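Local coordinates for DNA replication licensing factor MCM related protein (Thermoplasma acidophilum, PDB 4ME3) that probably serves as a single-stranded DNA helicase of the MCM family in replication, this chain being its zinc-binding N-terminal domain, at residues Y48-D53 with I100-E105; G121-V126 with D237-T242. All blocks are in the same frame, centred on the assembly; numbering follows the deposited sequence.

In the fold
Contact 1 joins the two strands of a small parallel sheet, 46-50 and 97-101, in the largely helical MCM N-terminal family region; contact 2 joins strands 123-147 and 233-247 of the larger mixed sheet of the OB region. They follow in series: contact 1 closes at residue 105, and strand 123-147 is the next strand after 97-101. Their centres lie about 15 Å apart, yet they meet, because L103 CD1 packs against D237 CB at 3.8 Å and also against L123 CD2. L103 therefore lies at a direct junction of the helical subdomain with the OB subdomain. Both contacts lie away from the four-cysteine zinc site.

Contact 1: Y48-D53 with I100-E105; sequences YVSFRD and IKDLEE
With OG anti to its backbone N (chi1 177°), S50 turns its hydroxyl to D102, whose CG is anti to its carbonyl carbon (chi1 -60°). S50 OG donates to D102 OD2 at 2.6 Å, on the lone pair facing away from the other oxygen. S50 is the N-cap residue of helix 51-57, and the same OG accepts a weak capping bond from R52 N; serine fits because its short side chain can accept from the helix start while donating outward. R52 lays its guanidinium flat over the D102 carboxylate, the planes 5° apart and D102 CG 3.5 Å above the guanidinium centre. Their salt bridge is long and rests on charge alone, since no N-H points at D102 OD2. The hydrogen-bonded salt bridge runs from R52 NH2 to E104 OE2, 2.6 Å, the oxygen somewhat out of the guanidinium plane and its carboxylate perpendicular to it. The S50 hydroxyl, helix start and R52 would together be expected to favour an ionised D102.

The backbones form a parallel strand pair, V49 beside I100 and S50 beside K101, in the MCM N-terminal domain. K101 N donates to V49 O at 2.9 Å, and F51 N, where strand turns into helix, reaches K101 O at 2.8 Å. On the side of V49 and I100, where F51 CB meets I100 CG2, L103 CD2 makes a CH-pi contact over one face of the F51 ring, displaced toward CG and CD1; L66 of helix 59-67 also packs on F51, a bulky aromatic suited to this core.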
loop_
_atom_site.group_PDB
_atom_site.type_symbol
_atom_site.label_atom_id
_atom_site.label_comp_id
_atom_site.label_asym_id
_atom_site.label_seq_id
_atom_site.Cartn_x
_atom_site.Cartn_y
_atom_site.Cartn_z
ATOM N N TYR A 48 -5.165 9.102 7.821
ATOM C CA TYR A 48 -5.865 8.040 8.534
ATOM C C TYR A 48 -7.360 8.319 8.563
ATOM O O TYR A 48 -7.787 9.411 8.936
ATOM C CB TYR A 48 -5.340 7.923 9.961
ATOM C CG TYR A 48 -3.972 7.295 10.036
ATOM C CD1 TYR A 48 -3.829 5.921 10.153
ATOM C CD2 TYR A 48 -2.825 8.071 9.982
ATOM C CE1 TYR A 48 -2.580 5.335 10.213
ATOM C CE2 TYR A 48 -1.568 7.491 10.042
ATOM C CZ TYR A 48 -1.457 6.124 10.159
ATOM O OH TYR A 48 -0.210 5.538 10.221
ATOM N N VAL A 49 -8.149 7.325 8.171
ATOM C CA VAL A 49 -9.603 7.431 8.204
ATOM C C VAL A 49 -10.163 6.440 9.213
ATOM O O VAL A 49 -9.750 5.283 9.255
ATOM C CB VAL A 49 -10.221 7.160 6.819
ATOM C CG1 VAL A 49 -11.723 6.992 6.925
ATOM C CG2 VAL A 49 -9.868 8.287 5.853
ATOM N N SER A 50 -11.105 6.898 10.028
ATOM C CA SER A 50 -11.665 6.062 11.082
ATOM C C SER A 50 -12.682 5.081 10.519
ATOM O O SER A 50 -13.610 5.472 9.814
ATOM C CB SER A 50 -12.328 6.930 12.150
ATOM O OG SER A 50 -12.926 6.124 13.146
ATOM N N PHE A 51 -12.522 3.801 10.829
ATOM C CA PHE A 51 -13.485 2.821 10.363
ATOM C C PHE A 51 -14.850 3.078 10.998
ATOM O O PHE A 51 -15.880 2.730 10.422
ATOM C CB PHE A 51 -13.023 1.396 10.658
ATOM C CG PHE A 51 -13.855 0.358 9.979
ATOM C CD1 PHE A 51 -13.696 0.108 8.625
ATOM C CD2 PHE A 51 -14.818 -0.347 10.679
ATOM C CE1 PHE A 51 -14.467 -0.839 7.988
ATOM C CE2 PHE A 51 -15.598 -1.294 10.043
ATOM C CZ PHE A 51 -15.419 -1.541 8.697
ATOM N N ARG A 52 -14.850 3.696 12.175
ATOM C CA ARG A 52 -16.091 4.058 12.854
ATOM C C ARG A 52 -16.896 5.032 12.000
ATOM O O ARG A 52 -18.123 4.938 11.920
ATOM C CB ARG A 52 -15.799 4.712 14.206
ATOM C CG ARG A 52 -14.955 3.883 15.163
ATOM C CD ARG A 52 -14.356 4.774 16.244
ATOM N NE ARG A 52 -13.501 4.037 17.172
ATOM C CZ ARG A 52 -12.609 4.602 17.982
ATOM N NH1 ARG A 52 -12.438 5.919 17.982
ATOM N NH2 ARG A 52 -11.878 3.849 18.791
ATOM N N ASP A 53 -16.201 5.980 11.379
ATOM C CA ASP A 53 -16.842 6.929 10.473
ATOM C C ASP A 53 -17.352 6.221 9.221
ATOM O O ASP A 53 -18.468 6.470 8.771
ATOM C CB ASP A 53 -15.874 8.050 10.085
ATOM C CG ASP A 53 -15.579 8.997 11.237
ATOM O OD1 ASP A 53 -16.334 8.982 12.231
ATOM O OD2 ASP A 53 -14.595 9.759 11.140
ATOM N N ILE A 100 -6.486 2.973 7.234
ATOM C CA ILE A 100 -7.688 2.768 8.027
ATOM C C ILE A 100 -7.296 2.545 9.481
ATOM O O ILE A 100 -6.398 1.757 9.773
ATOM C CB ILE A 100 -8.475 1.536 7.537
ATOM C CG1 ILE A 100 -8.747 1.627 6.034
ATOM C CG2 ILE A 100 -9.787 1.398 8.299
ATOM C CD1 ILE A 100 -9.479 2.884 5.616
ATOM N N LYS A 101 -7.967 3.244 10.391
ATOM C CA LYS A 101 -7.747 3.055 11.817
ATOM C C LYS A 101 -9.073 2.757 12.513
ATOM O O LYS A 101 -10.126 2.724 11.874
ATOM C CB LYS A 101 -7.097 4.297 12.432
ATOM C CG LYS A 101 -7.950 5.551 12.333
ATOM C CD LYS A 101 -7.335 6.722 13.076
ATOM C CE LYS A 101 -8.180 7.972 12.901
ATOM N NZ LYS A 101 -7.606 9.159 13.590
ATOM N N ASP A 102 -9.010 2.523 13.820
ATOM C CA ASP A 102 -10.201 2.287 14.631
ATOM C C ASP A 102 -10.963 1.031 14.193
ATOM O O ASP A 102 -12.192 1.027 14.106
ATOM C CB ASP A 102 -11.118 3.512 14.595
ATOM C CG ASP A 102 -10.441 4.768 15.126
ATOM O OD1 ASP A 102 -9.496 4.650 15.937
ATOM O OD2 ASP A 102 -10.858 5.879 14.733
ATOM N N LEU A 103 -10.222 -0.038 13.930
ATOM C CA LEU A 103 -10.811 -1.309 13.530
ATOM C C LEU A 103 -11.036 -2.250 14.712
ATOM O O LEU A 103 -11.617 -3.321 14.552
ATOM C CB LEU A 103 -9.899 -2.000 12.516
ATOM C CG LEU A 103 -9.918 -1.429 11.100
ATOM C CD1 LEU A 103 -8.708 -1.906 10.319
ATOM C CD2 LEU A 103 -11.206 -1.830 10.389
ATOM N N GLU A 104 -10.576 -1.849 15.895
ATOM C CA GLU A 104 -10.549 -2.744 17.052
ATOM C C GLU A 104 -11.929 -3.241 17.487
ATOM O O GLU A 104 -12.042 -4.312 18.085
ATOM C CB GLU A 104 -9.842 -2.080 18.241
ATOM C CG GLU A 104 -10.603 -0.923 18.867
ATOM C CD GLU A 104 -10.450 0.372 18.095
ATOM O OE1 GLU A 104 -9.611 0.419 17.169
ATOM O OE2 GLU A 104 -11.167 1.341 18.418
ATOM N N GLU A 105 -12.973 -2.470 17.200
ATOM C CA GLU A 105 -14.328 -2.875 17.567
ATOM C C GLU A 105 -14.922 -3.807 16.516
ATOM O O GLU A 105 -15.821 -4.595 16.812
ATOM C CB GLU A 105 -15.230 -1.654 17.762
ATOM C CG GLU A 105 -14.875 -0.812 18.977
ATOM C CD GLU A 105 -15.212 -1.502 20.285
ATOM O OE1 GLU A 105 -16.347 -2.007 20.417
ATOM O OE2 GLU A 105 -14.339 -1.545 21.179
#

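Contact 2: G121-V126 with D237-T242; sequences GTLISV and DGILRT
L123 faces I239 as a non-hydrogen-bonded pair and I124 faces G238 as a hydrogen-bonded one, in two antiparallel strands. The axes of these short segments approach to 4.6 Å but lie 118° apart in direction, well short of a straight antiparallel pair, so the pairing is strongly twisted. The I124-G238 pair is closed twice: I124 N donates to G238 O and G238 N to I124 O, each 2.9 Å. Further along, L240 N binds T122 O at 3.1 Å and G121 N binds L240 O at 2.8 Å. G121 has a positive phi (89°) at which a CB would be jammed against the preceding carbonyl oxygen, hence glycine.

Chi1 (-171°) sets L123 CG anti to its backbone N, and chi2 then turns CD1 onto the carbonyl of G238, 3.3 Å from G238 O. I239 lies on the same face as L123, and P69 touches both. On the other face, I124 CD1 meets L240 CB at 4.2 Å, branched apolar residues suiting the buried setting. S125 OG and D237 OD1 are modelled very close, so that hydrogen bond's details are doubtful; D237 OD2 is also held by N263. Strongly coiled antiparallel strands like these build the barrel of the OB fold, to which this part of the MCM N-terminal region belongs.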
loop_
_atom_site.group_PDB
_atom_site.type_symbol
_atom_site.label_atom_id
_atom_site.label_comp_id
_atom_site.label_asym_id
_atom_site.label_seq_id
_atom_site.Cartn_x
_atom_site.Cartn_y
_atom_site.Cartn_z
ATOM N N GLY A 121 -6.221 -11.630 0.834
ATOM C CA GLY A 121 -6.702 -10.496 0.070
ATOM C C GLY A 121 -7.616 -9.581 0.858
ATOM O O GLY A 121 -8.072 -8.563 0.339
ATOM N N THR A 122 -7.879 -9.930 2.112
ATOM C CA THR A 122 -8.777 -9.143 2.955
ATOM C C THR A 122 -8.016 -8.384 4.036
ATOM O O THR A 122 -6.832 -8.636 4.277
ATOM C CB THR A 122 -9.840 -10.032 3.626
ATOM O OG1 THR A 122 -9.235 -10.827 4.656
ATOM C CG2 THR A 122 -10.500 -10.941 2.597
ATOM N N LEU A 123 -8.705 -7.449 4.678
ATOM C CA LEU A 123 -8.123 -6.645 5.745
ATOM C C LEU A 123 -8.421 -7.293 7.090
ATOM O O LEU A 123 -9.576 -7.367 7.508
ATOM C CB LEU A 123 -8.697 -5.225 5.693
ATOM C CG LEU A 123 -8.058 -4.155 6.584
ATOM C CD1 LEU A 123 -6.583 -4.022 6.318
ATOM C CD2 LEU A 123 -8.761 -2.823 6.351
ATOM N N ILE A 124 -7.378 -7.778 7.757
ATOM C CA ILE A 124 -7.533 -8.415 9.055
ATOM C C ILE A 124 -6.620 -7.761 10.084
ATOM O O ILE A 124 -5.746 -6.966 9.736
ATOM C CB ILE A 124 -7.232 -9.929 8.979
ATOM C CG1 ILE A 124 -5.779 -10.176 8.565
ATOM C CG2 ILE A 124 -8.182 -10.606 7.994
ATOM C CD1 ILE A 124 -5.359 -11.638 8.661
ATOM N N SER A 125 -6.836 -8.092 11.351
ATOM C CA SER A 125 -5.995 -7.590 12.429
ATOM C C SER A 125 -5.310 -8.758 13.118
ATOM O O SER A 125 -5.954 -9.745 13.453
ATOM C CB SER A 125 -6.830 -6.806 13.437
ATOM O OG SER A 125 -7.518 -5.743 12.801
ATOM N N VAL A 126 -4.008 -8.628 13.339
ATOM C CA VAL A 126 -3.218 -9.680 13.967
ATOM C C VAL A 126 -2.367 -9.087 15.078
ATOM O O VAL A 126 -1.837 -7.986 14.938
ATOM C CB VAL A 126 -2.307 -10.363 12.933
ATOM C CG1 VAL A 126 -1.622 -11.578 13.537
ATOM C CG2 VAL A 126 -3.114 -10.757 11.708
ATOM N N ASP A 237 -3.079 -4.022 11.647
ATOM C CA ASP A 237 -4.176 -4.159 10.703
ATOM C C ASP A 237 -3.560 -4.134 9.315
ATOM O O ASP A 237 -2.795 -3.230 8.992
ATOM C CB ASP A 237 -5.161 -3.002 10.865
ATOM C CG ASP A 237 -5.588 -2.798 12.304
ATOM O OD1 ASP A 237 -6.085 -3.764 12.921
ATOM O OD2 ASP A 237 -5.415 -1.675 12.827
ATOM N N GLY A 238 -3.870 -5.124 8.490
ATOM C CA GLY A 238 -3.231 -5.211 7.192
ATOM C C GLY A 238 -3.913 -6.144 6.221
ATOM O O GLY A 238 -4.874 -6.831 6.566
ATOM N N ILE A 239 -3.412 -6.151 4.994
ATOM C CA ILE A 239 -3.928 -7.030 3.958
ATOM C C ILE A 239 -3.132 -8.327 3.964
ATOM O O ILE A 239 -1.899 -8.318 3.882
ATOM C CB ILE A 239 -3.836 -6.375 2.563
ATOM C CG1 ILE A 239 -4.457 -4.978 2.596
ATOM C CG2 ILE A 239 -4.527 -7.254 1.529
ATOM C CD1 ILE A 239 -4.296 -4.197 1.316
ATOM N N LEU A 240 -3.835 -9.449 4.070
ATOM C CA LEU A 240 -3.169 -10.740 4.056
ATOM C C LEU A 240 -2.748 -11.090 2.632
ATOM O O LEU A 240 -3.567 -11.109 1.714
ATOM C CB LEU A 240 -4.076 -11.826 4.635
ATOM C CG LEU A 240 -3.374 -13.161 4.886
ATOM C CD1 LEU A 240 -2.336 -13.015 5.991
ATOM C CD2 LEU A 240 -4.376 -14.235 5.234
ATOM N N ARG A 241 -1.457 -11.358 2.462
ATOM C CA ARG A 241 -0.886 -11.646 1.153
ATOM C C ARG A 241 -0.224 -13.016 1.158
ATOM O O ARG A 241 -0.064 -13.627 2.210
ATOM C CB ARG A 241 0.157 -10.587 0.791
ATOM C CG ARG A 241 -0.412 -9.201 0.569
ATOM C CD ARG A 241 -1.488 -9.222 -0.496
ATOM N NE ARG A 241 -1.793 -7.883 -0.996
ATOM C CZ ARG A 241 -2.815 -7.602 -1.799
ATOM N NH1 ARG A 241 -3.641 -8.564 -2.191
ATOM N NH2 ARG A 241 -3.018 -6.355 -2.205
ATOM N N THR A 242 0.160 -13.489 -0.023
ATOM C CA THR A 242 0.850 -14.767 -0.149
ATOM C C THR A 242 2.187 -14.592 -0.856
ATOM O O THR A 242 2.334 -13.739 -1.731
ATOM C CB THR A 242 0.021 -15.790 -0.954
ATOM O OG1 THR A 242 -0.242 -15.270 -2.262
ATOM C CG2 THR A 242 -1.287 -16.096 -0.255
#